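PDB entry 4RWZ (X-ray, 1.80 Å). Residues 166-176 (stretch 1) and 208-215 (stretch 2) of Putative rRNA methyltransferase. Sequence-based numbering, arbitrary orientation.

Stretch 1, residues 166-176: ALRPAYRAAGF
Stretch 2 208-215: LLTAEAIG

The apolar centre lies between a helix that includes Leu-167 and Tyr-171 and a strand, residues 208-213, both begun earlier in the chain. Their axes approach to 10.6 Å and run at 30° in the same N-to-C sense (signed crossing angle -30°), which leaves room for one layer of side chains. On the strand, Leu-209 (t, p; chi1 178°, chi2 65°) and Ala-211 point toward the helix, whereas Thr-210 (p) points away, the alternation expected of extended phi/psi (-127/129, -131/153, -149/155). Tyr-171 (chi1 -87°, chi2 66°) spans both inward residues: its OH lies 3.6 Å from Leu-209 CD2, and its CD2 lies 4.2 Å from Ala-211 CB, both oblique to the ring. Leu-167 (m, t), one turn earlier, touches more loosely, CD1 to Leu-209 CD2 being 4.5 Å.

Ala-211 CB also meets Phe-176 CB at 3.9 Å. The Phe-176 ring (chi1 -80°, chi2 -67°) continues along the strand, its CE1 4.3 Å from Ala-213 CB; these two side chains share a sheet face.

The chain reaches this position through a type I turn from Arg-172 to Gly-175. A Schellman motif closes the helix: Phe-176 N bonds to Tyr-171 O and Gly-175 N to Arg-172 O (2.9 and 3.1 Å). Gly-175 has phi/psi 95/20, where a CB would jam against the preceding carbonyl; Phe-176 is then extended (-125/143).

At the polar edge, Phe-176 and Ala-213 form an antiparallel, non-hydrogen-bonded bridge pair, CA to CA 4.6 Å. The sole hydrogen bond across the stretches flanks it, Ile-214 N to Gly-175 O, 2.8 Å and nearly straight at 166°. Phe-176 CA approaches Glu-212 O at 3.3 Å in a CA-H...O contact (141° at H). Ile-214 (p, t) packs CG1 4.0 Å from Phe-176 N.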

# COMPACT_ATOMS: atom_id res chain seq x y z
N ALA A 166 4.90 -4.51 -22.00
CA ALA A 166 5.25 -5.14 -20.75
C ALA A 166 4.20 -4.91 -19.73
O ALA A 166 3.79 -5.83 -19.03
CB ALA A 166 6.59 -4.61 -20.21
N LEU A 167 3.77 -3.65 -19.56
CA LEU A 167 2.98 -3.39 -18.39
C LEU A 167 1.50 -3.64 -18.54
O LEU A 167 0.89 -4.32 -17.72
CB LEU A 167 3.22 -1.97 -17.84
CG LEU A 167 4.64 -1.72 -17.30
CD1 LEU A 167 4.66 -0.50 -16.42
CD2 LEU A 167 5.15 -2.91 -16.53
N ARG A 168 0.87 -3.07 -19.58
CA ARG A 168 -0.57 -3.28 -19.69
C ARG A 168 -1.01 -4.74 -19.63
O ARG A 168 -1.94 -5.07 -18.90
CB ARG A 168 -1.19 -2.57 -20.92
CG ARG A 168 -1.21 -1.09 -20.77
CD ARG A 168 -2.01 -0.43 -21.98
NE ARG A 168 -1.93 1.00 -21.81
CZ ARG A 168 -2.72 1.64 -20.96
NH1 ARG A 168 -3.62 0.94 -20.24
NH2 ARG A 168 -2.60 2.96 -20.81
N PRO A 169 -0.36 -5.63 -20.43
CA PRO A 169 -0.84 -7.01 -20.42
C PRO A 169 -0.57 -7.71 -19.09
O PRO A 169 -1.42 -8.48 -18.63
CB PRO A 169 -0.01 -7.68 -21.53
CG PRO A 169 0.46 -6.56 -22.42
CD PRO A 169 0.68 -5.41 -21.47
N ALA A 170 0.58 -7.42 -18.48
CA ALA A 170 0.97 -8.06 -17.23
C ALA A 170 0.06 -7.58 -16.10
O ALA A 170 -0.35 -8.36 -15.21
CB ALA A 170 2.39 -7.74 -16.92
N TYR A 171 -0.25 -6.29 -16.07
CA TYR A 171 -1.17 -5.81 -15.04
C TYR A 171 -2.55 -6.46 -15.25
O TYR A 171 -3.18 -6.91 -14.28
CB TYR A 171 -1.26 -4.26 -15.04
CG TYR A 171 -0.20 -3.62 -14.18
CD1 TYR A 171 1.15 -3.71 -14.51
CD2 TYR A 171 -0.54 -2.92 -13.00
CE1 TYR A 171 2.14 -3.14 -13.70
CE2 TYR A 171 0.42 -2.33 -12.21
CZ TYR A 171 1.77 -2.45 -12.56
OH TYR A 171 2.74 -1.88 -11.75
N ARG A 172 -3.01 -6.55 -16.51
CA ARG A 172 -4.28 -7.19 -16.77
C ARG A 172 -4.23 -8.66 -16.30
O ARG A 172 -5.23 -9.20 -15.81
CB ARG A 172 -4.64 -7.17 -18.28
CG ARG A 172 -5.30 -5.94 -18.65
CD ARG A 172 -5.91 -6.06 -20.09
NE ARG A 172 -6.53 -4.80 -20.47
CZ ARG A 172 -6.38 -4.25 -21.67
NH1 ARG A 172 -5.63 -4.85 -22.59
NH2 ARG A 172 -6.98 -3.10 -21.95
N ALA A 173 -3.08 -9.30 -16.52
CA ALA A 173 -2.92 -10.71 -16.13
C ALA A 173 -2.99 -10.86 -14.61
O ALA A 173 -3.05 -11.99 -14.12
CB ALA A 173 -1.61 -11.31 -16.67
N ALA A 174 -2.84 -9.76 -13.86
CA ALA A 174 -2.99 -9.78 -12.38
C ALA A 174 -4.32 -9.21 -11.88
O ALA A 174 -4.48 -9.01 -10.68
CB ALA A 174 -1.78 -9.04 -11.65
N GLY A 175 -5.22 -8.80 -12.78
CA GLY A 175 -6.48 -8.23 -12.34
C GLY A 175 -6.55 -6.70 -12.24
O GLY A 175 -7.45 -6.15 -11.59
N PHE A 176 -5.63 -6.00 -12.92
CA PHE A 176 -5.58 -4.53 -12.91
C PHE A 176 -5.61 -3.99 -14.32
O PHE A 176 -4.97 -4.54 -15.21
CB PHE A 176 -4.23 -4.04 -12.31
CG PHE A 176 -4.18 -4.06 -10.79
CD1 PHE A 176 -4.98 -3.21 -10.04
CD2 PHE A 176 -3.26 -4.90 -10.12
CE1 PHE A 176 -4.90 -3.19 -8.65
CE2 PHE A 176 -3.14 -4.85 -8.72
CZ PHE A 176 -3.98 -4.01 -7.99
N LEU A 208 3.96 8.76 -11.86
CA LEU A 208 2.70 8.35 -11.26
C LEU A 208 2.10 7.25 -12.10
O LEU A 208 1.98 7.39 -13.31
CB LEU A 208 1.74 9.53 -11.22
CG LEU A 208 0.28 9.22 -10.93
CD1 LEU A 208 0.06 8.74 -9.49
CD2 LEU A 208 -0.59 10.50 -11.25
N LEU A 209 1.81 6.10 -11.49
CA LEU A 209 1.23 5.02 -12.25
C LEU A 209 -0.02 4.61 -11.49
O LEU A 209 0.07 4.40 -10.29
CB LEU A 209 2.21 3.84 -12.31
CG LEU A 209 1.78 2.56 -13.03
CD1 LEU A 209 1.59 2.88 -14.50
CD2 LEU A 209 2.89 1.51 -12.82
N THR A 210 -1.17 4.52 -12.13
CA THR A 210 -2.36 4.13 -11.39
C THR A 210 -3.05 3.02 -12.17
O THR A 210 -2.86 2.88 -13.37
CB THR A 210 -3.40 5.29 -11.17
OG1 THR A 210 -4.02 5.61 -12.43
CG2 THR A 210 -2.75 6.54 -10.55
N ALA A 211 -3.78 2.16 -11.47
CA ALA A 211 -4.53 1.14 -12.17
C ALA A 211 -5.79 0.81 -11.41
O ALA A 211 -5.87 1.00 -10.19
CB ALA A 211 -3.65 -0.14 -12.35
N GLU A 212 -6.78 0.31 -12.13
CA GLU A 212 -8.07 -0.01 -11.51
C GLU A 212 -8.20 -1.51 -11.31
O GLU A 212 -7.90 -2.28 -12.23
CB GLU A 212 -9.21 0.48 -12.42
CG GLU A 212 -10.62 0.16 -11.87
CD GLU A 212 -11.74 0.64 -12.81
OE1 GLU A 212 -11.45 1.41 -13.74
OE2 GLU A 212 -12.90 0.21 -12.65
N ALA A 213 -8.69 -1.93 -10.15
CA ALA A 213 -8.89 -3.36 -9.93
C ALA A 213 -10.09 -3.77 -10.76
O ALA A 213 -11.19 -3.21 -10.61
CB ALA A 213 -9.14 -3.64 -8.46
N ILE A 214 -9.88 -4.73 -11.65
CA ILE A 214 -10.97 -5.20 -12.49
C ILE A 214 -11.43 -6.63 -12.26
O ILE A 214 -10.85 -7.42 -11.50
CB ILE A 214 -10.63 -5.02 -14.00
CG1 ILE A 214 -9.33 -5.73 -14.32
CG2 ILE A 214 -10.60 -3.51 -14.38
CD1 ILE A 214 -8.89 -5.70 -15.79
N GLY A 215 -12.50 -6.96 -12.98
CA GLY A 215 -13.03 -8.30 -13.08
C GLY A 215 -14.39 -8.53 -12.45
O GLY A 215 -14.62 -8.10 -11.33